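Side-chain contacts in NALP (Neisseria meningitidis, PDB 1UYN), which forms, as the C-terminal translocator domain of a protease autotransporter, an outer-membrane beta-barrel pore for moving the passenger domain to the cell surface: residues G53-Q58 with E62-G67; M90-W95 with N101-S106. All blocks are in the same frame, centred on the assembly; numbering follows the deposited sequence.

Contact 1: residues G53-Q58 with E62-G67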
loop_
_atom_site.group_PDB
_atom_site.type_symbol
_atom_site.label_atom_id
_atom_site.label_comp_id
_atom_site.label_asym_id
_atom_site.label_seq_id
_atom_site.Cartn_x
_atom_site.Cartn_y
_atom_site.Cartn_z
ATOM N N GLY A 53 -1.568 -2.593 10.593
ATOM C CA GLY A 53 -2.389 -2.991 11.723
ATOM C C GLY A 53 -3.458 -1.983 12.046
ATOM O O GLY A 53 -3.174 -0.941 12.583
ATOM N N GLY A 54 -4.699 -2.290 11.724
ATOM C CA GLY A 54 -5.790 -1.395 12.042
ATOM C C GLY A 54 -7.111 -2.065 12.343
ATOM O O GLY A 54 -7.221 -3.292 12.403
ATOM N N THR A 55 -8.101 -1.211 12.568
ATOM C CA THR A 55 -9.499 -1.594 12.664
ATOM C C THR A 55 -10.277 -0.815 11.591
ATOM O O THR A 55 -9.838 0.255 11.146
ATOM C CB THR A 55 -10.041 -1.285 14.069
ATOM O OG1 THR A 55 -9.655 0.033 14.446
ATOM C CG2 THR A 55 -9.388 -2.152 15.122
ATOM N N TRP A 56 -11.430 -1.344 11.174
ATOM C CA TRP A 56 -12.187 -0.718 10.099
ATOM C C TRP A 56 -13.645 -1.148 10.157
ATOM O O TRP A 56 -13.945 -2.321 10.028
ATOM C CB TRP A 56 -11.531 -1.114 8.774
ATOM C CG TRP A 56 -11.886 -0.320 7.516
ATOM C CD1 TRP A 56 -12.810 0.698 7.383
ATOM C CD2 TRP A 56 -11.314 -0.506 6.196
ATOM N NE1 TRP A 56 -12.840 1.142 6.076
ATOM C CE2 TRP A 56 -11.946 0.423 5.325
ATOM C CE3 TRP A 56 -10.330 -1.368 5.665
ATOM C CZ2 TRP A 56 -11.630 0.520 3.962
ATOM C CZ3 TRP A 56 -10.022 -1.281 4.287
ATOM C CH2 TRP A 56 -10.671 -0.343 3.456
ATOM N N GLU A 57 -14.555 -0.208 10.378
ATOM C CA GLU A 57 -15.970 -0.447 10.109
ATOM C C GLU A 57 -16.299 -0.231 8.621
ATOM O O GLU A 57 -16.239 0.893 8.125
ATOM C CB GLU A 57 -16.849 0.476 10.944
ATOM C CG GLU A 57 -18.319 0.066 10.956
ATOM C CD GLU A 57 -18.648 -0.799 12.140
ATOM O OE1 GLU A 57 -17.685 -1.110 12.889
ATOM O OE2 GLU A 57 -19.850 -1.164 12.338
ATOM N N GLN A 58 -16.661 -1.304 7.929
ATOM C CA GLN A 58 -16.975 -1.256 6.512
ATOM C C GLN A 58 -18.450 -1.525 6.316
ATOM O O GLN A 58 -18.854 -2.658 5.997
ATOM C CB GLN A 58 -16.175 -2.311 5.743
ATOM C CG GLN A 58 -14.683 -2.049 5.672
ATOM C CD GLN A 58 -14.017 -2.852 4.589
ATOM O OE1 GLN A 58 -14.318 -2.650 3.405
ATOM N NE2 GLN A 58 -13.085 -3.757 4.978
ATOM N N GLU A 62 -17.450 -4.163 11.739
ATOM C CA GLU A 62 -16.070 -3.888 12.197
ATOM C C GLU A 62 -15.185 -5.082 11.945
ATOM O O GLU A 62 -15.608 -6.214 12.090
ATOM C CB GLU A 62 -15.944 -3.502 13.713
ATOM C CG GLU A 62 -14.825 -2.450 13.991
ATOM C CD GLU A 62 -14.246 -2.455 15.423
ATOM O OE1 GLU A 62 -13.474 -3.382 15.770
ATOM O OE2 GLU A 62 -14.528 -1.515 16.214
ATOM N N GLY A 63 -13.933 -4.805 11.622
ATOM C CA GLY A 63 -12.955 -5.832 11.384
ATOM C C GLY A 63 -11.570 -5.384 11.748
ATOM O O GLY A 63 -11.348 -4.213 12.089
ATOM N N LYS A 64 -10.640 -6.334 11.720
ATOM C CA LYS A 64 -9.283 -6.075 12.142
ATOM C C LYS A 64 -8.360 -6.628 11.071
ATOM O O LYS A 64 -8.327 -7.832 10.805
ATOM C CB LYS A 64 -9.004 -6.699 13.520
ATOM C CG LYS A 64 -9.439 -5.827 14.702
ATOM C CD LYS A 64 -9.706 -6.609 16.007
ATOM C CE LYS A 64 -9.889 -5.659 17.212
ATOM N NZ LYS A 64 -10.829 -6.172 18.294
ATOM N N MET A 65 -7.620 -5.728 10.446
ATOM C CA MET A 65 -6.595 -6.111 9.481
ATOM C C MET A 65 -5.210 -6.122 10.134
ATOM O O MET A 65 -4.878 -5.279 10.957
ATOM C CB MET A 65 -6.590 -5.126 8.322
ATOM C CG MET A 65 -6.391 -3.703 8.804
ATOM S SD MET A 65 -7.614 -2.583 8.198
ATOM C CE MET A 65 -6.911 -2.585 6.298
ATOM N N ARG A 66 -4.419 -7.098 9.748
ATOM C CA ARG A 66 -3.014 -7.169 10.107
ATOM C C ARG A 66 -2.306 -7.576 8.839
ATOM O O ARG A 66 -2.838 -8.289 8.006
ATOM C CB ARG A 66 -2.762 -8.210 11.208
ATOM C CG ARG A 66 -2.966 -7.726 12.650
ATOM C CD ARG A 66 -2.937 -8.873 13.713
ATOM N NE ARG A 66 -2.833 -8.403 15.107
ATOM C CZ ARG A 66 -2.975 -9.190 16.201
ATOM N NH1 ARG A 66 -3.222 -10.501 16.075
ATOM N NH2 ARG A 66 -2.871 -8.671 17.438
ATOM N N GLY A 67 -1.098 -7.116 8.663
ATOM C CA GLY A 67 -0.443 -7.374 7.406
ATOM C C GLY A 67 1.044 -7.228 7.492
ATOM O O GLY A 67 1.542 -6.363 8.152
#
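The indole of Trp56 and the bent side chain of Met65 meet obliquely on one surface of this hairpin; Gln58 CG lies over one face of the indole, offset toward the rim, and Tyr295 adds an edge-to-face contact. Met65 CE lies 3.7 Å from Trp56 CE3, and Met65 SD stands 5.2 Å from the centroid of the six-membered ring, a Met-aromatic contact. With CG set between the backbone N and carbonyl carbon (chi1 56°) and bends at the next two torsions, Met65 turns over Gly54 to bring sulfur and methyl to the indole. On the other surface the Glu57 and Glu62 chains cross at about a right angle, Glu57 OE1 against Glu62 CB and CG but 4.6 Å from Glu62 OE2, with the carboxylates turned 83° apart. Next to them, Thr55 CG2 lies alongside the Lys64 chain, 3.7 Å from its CG. Gly54 with Met65 and Trp56 with Gly63 are the hydrogen-bonded backbone pairs. The chemistry is thus divided by surface: aromatic and sulfur groups touch helix 12-34 inside the barrel, and charged ends lie outside, where the two acids may slightly disfavour each other's ionisation, an effect that solvent and the nearby Lys64 would temper.

Contact 2: residues M90-W95 with N101-S106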
loop_
_atom_site.group_PDB
_atom_site.type_symbol
_atom_site.label_atom_id
_atom_site.label_comp_id
_atom_site.label_asym_id
_atom_site.label_seq_id
_atom_site.Cartn_x
_atom_site.Cartn_y
_atom_site.Cartn_z
ATOM N N MET A 90 6.009 -9.673 -1.763
ATOM C CA MET A 90 5.193 -10.767 -1.287
ATOM C C MET A 90 4.569 -10.420 0.064
ATOM O O MET A 90 5.230 -9.999 1.007
ATOM C CB MET A 90 6.004 -12.043 -1.287
ATOM C CG MET A 90 6.509 -12.330 -2.716
ATOM S SD MET A 90 7.286 -13.988 -3.132
ATOM C CE MET A 90 7.996 -13.702 -4.929
ATOM N N GLY A 91 3.254 -10.567 0.113
ATOM C CA GLY A 91 2.439 -10.140 1.221
ATOM C C GLY A 91 1.662 -11.262 1.885
ATOM O O GLY A 91 1.258 -12.238 1.292
ATOM N N ARG A 92 1.459 -11.106 3.165
ATOM C CA ARG A 92 0.530 -11.938 3.853
ATOM C C ARG A 92 -0.215 -11.010 4.779
ATOM O O ARG A 92 0.387 -10.274 5.528
ATOM C CB ARG A 92 1.261 -13.019 4.628
ATOM C CG ARG A 92 0.472 -13.541 5.799
ATOM C CD ARG A 92 -0.162 -14.875 5.577
ATOM N NE ARG A 92 0.714 -15.917 6.113
ATOM C CZ ARG A 92 0.686 -17.180 5.704
ATOM N NH1 ARG A 92 -0.192 -17.572 4.759
ATOM N NH2 ARG A 92 1.537 -18.052 6.251
ATOM N N SER A 93 -1.531 -11.047 4.713
ATOM C CA SER A 93 -2.340 -10.162 5.520
ATOM C C SER A 93 -3.528 -10.949 6.056
ATOM O O SER A 93 -3.817 -12.026 5.551
ATOM C CB SER A 93 -2.777 -8.967 4.683
ATOM O OG SER A 93 -4.000 -9.262 4.048
ATOM N N THR A 94 -4.178 -10.459 7.108
ATOM C CA THR A 94 -5.425 -11.083 7.562
ATOM C C THR A 94 -6.528 -10.068 7.783
ATOM O O THR A 94 -6.288 -8.882 7.804
ATOM C CB THR A 94 -5.222 -11.896 8.813
ATOM O OG1 THR A 94 -4.732 -11.052 9.852
ATOM C CG2 THR A 94 -4.155 -12.927 8.585
ATOM N N TRP A 95 -7.746 -10.564 7.902
ATOM C CA TRP A 95 -8.897 -9.738 8.166
ATOM C C TRP A 95 -9.923 -10.549 9.040
ATOM O O TRP A 95 -10.297 -11.668 8.732
ATOM C CB TRP A 95 -9.502 -9.263 6.849
ATOM C CG TRP A 95 -10.885 -8.726 7.059
ATOM C CD1 TRP A 95 -12.043 -9.428 6.970
ATOM C CD2 TRP A 95 -11.244 -7.408 7.498
ATOM N NE1 TRP A 95 -13.102 -8.620 7.285
ATOM C CE2 TRP A 95 -12.644 -7.371 7.606
ATOM C CE3 TRP A 95 -10.518 -6.246 7.797
ATOM C CZ2 TRP A 95 -13.344 -6.235 8.016
ATOM C CZ3 TRP A 95 -11.218 -5.099 8.201
ATOM C CH2 TRP A 95 -12.616 -5.111 8.315
ATOM N N ASN A 101 -13.045 -15.040 9.408
ATOM C CA ASN A 101 -11.815 -14.376 9.111
ATOM C C ASN A 101 -11.193 -14.864 7.812
ATOM O O ASN A 101 -11.698 -15.783 7.209
ATOM C CB ASN A 101 -10.885 -14.489 10.295
ATOM C CG ASN A 101 -10.533 -15.873 10.594
ATOM O OD1 ASN A 101 -10.586 -16.282 11.746
ATOM N ND2 ASN A 101 -10.160 -16.629 9.569
ATOM N N ALA A 102 -10.114 -14.214 7.394
ATOM C CA ALA A 102 -9.634 -14.273 6.034
ATOM C C ALA A 102 -8.149 -14.098 6.010
ATOM O O ALA A 102 -7.648 -13.225 6.659
ATOM C CB ALA A 102 -10.253 -13.179 5.253
ATOM N N LYS A 103 -7.432 -14.893 5.252
ATOM C CA LYS A 103 -6.037 -14.587 5.016
ATOM C C LYS A 103 -5.782 -14.402 3.515
ATOM O O LYS A 103 -6.171 -15.235 2.689
ATOM C CB LYS A 103 -5.116 -15.639 5.659
ATOM C CG LYS A 103 -4.746 -16.839 4.769
ATOM C CD LYS A 103 -3.841 -17.914 5.482
ATOM C CE LYS A 103 -3.077 -18.888 4.475
ATOM N NZ LYS A 103 -3.927 -19.774 3.620
ATOM N N THR A 104 -5.125 -13.281 3.198
ATOM C CA THR A 104 -4.718 -12.879 1.872
ATOM C C THR A 104 -3.224 -13.103 1.667
ATOM O O THR A 104 -2.378 -12.550 2.400
ATOM C CB THR A 104 -4.979 -11.362 1.676
ATOM O OG1 THR A 104 -6.351 -11.014 1.969
ATOM C CG2 THR A 104 -4.805 -10.961 0.213
ATOM N N ASP A 105 -2.895 -13.837 0.615
ATOM C CA ASP A 105 -1.547 -13.896 0.110
ATOM C C ASP A 105 -1.425 -13.103 -1.129
ATOM O O ASP A 105 -2.307 -13.125 -1.975
ATOM C CB ASP A 105 -1.196 -15.322 -0.222
ATOM C CG ASP A 105 -1.063 -16.117 0.965
ATOM O OD1 ASP A 105 -0.861 -15.562 2.077
ATOM O OD2 ASP A 105 -1.141 -17.316 0.898
ATOM N N SER A 106 -0.313 -12.417 -1.294
ATOM C CA SER A 106 -0.213 -11.592 -2.489
ATOM C C SER A 106 1.162 -11.496 -3.061
ATOM O O SER A 106 2.188 -11.598 -2.371
ATOM C CB SER A 106 -0.786 -10.217 -2.222
ATOM O OG SER A 106 -0.128 -9.609 -1.111
#
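Arg92 and Asp105 reach for each other across an antiparallel beta hairpin of the twelve-stranded autotransporter barrel, their side chains running side by side on the surface that also carries Thr94 and Lys103. The electrostatic part is modest: Arg92 NH1 and Asp105 OD1 form a salt bridge at 3.4 Å whose hydrogen bond is weak, bent to 133° at the proton, with the guanidinium and carboxylate planes 41° apart. Arg92 starts with CG away from its backbone N (chi1 155°), and the bends at the next two torsions lean NH1 toward Asp105 and Lys103. The Lys103 chain crosses it obliquely, its CE beside NH1 and its NZ 4.5 Å from that same nitrogen. The nearby carboxylate probably offsets some of the repulsion between these two cations. On this outward side too, at the membrane end, Met90 contacts a pentaethylene glycol monodecyl ether bound on the outside of the barrel.

Backbone hydrogen bonding comes from three pairs, Gly91 with Ser106, Ser93 with Thr104 and Trp95 with Ala102; the bond from Ala102 N to Trp95 O is weak.

The surface turned to the barrel interior mixes small hydroxyl side chains with Trp95 and Ala102. Ser93 OG lies against Thr104 CB at 3.3 Å, and the hydroxyl of Thr104 is paired with Asn134 OD1. Ala102 CB sits at the edge of the Trp95 indole, near its plane, while Trp95 NE1 is hydrogen-bonded to Glu97 OE2. Helix 12-34 touches Ser93, Trp95, Thr104 and Ser106 here. Gly91, having no side chain, lets the Ser106 hydroxyl lie over its backbone, and Ser106 OG lies 3.5 Å from Gly91 CA.

In the fold
Contact 1 comes first along the chain and is complete before contact 2 begins, so the two hairpins follow in series, and their centres are 12 Å apart. They share one sheet: strands 62-79 and 82-97 are neighbours in it, which makes 43-57, 62-79, 82-97 and 100-117 four consecutive strands of the barrel wall. A probable hydrogen bond from Thr94 N to Arg66 O, 2.7 Å long, ties the middle pair. On the inner surface, the Trp95 ring reaches under contact 1, packing against Gly63 and Trp56. Helix 12-34, which fills the pore of this translocator domain, touches both contacts, so each lines part of the same channel wall.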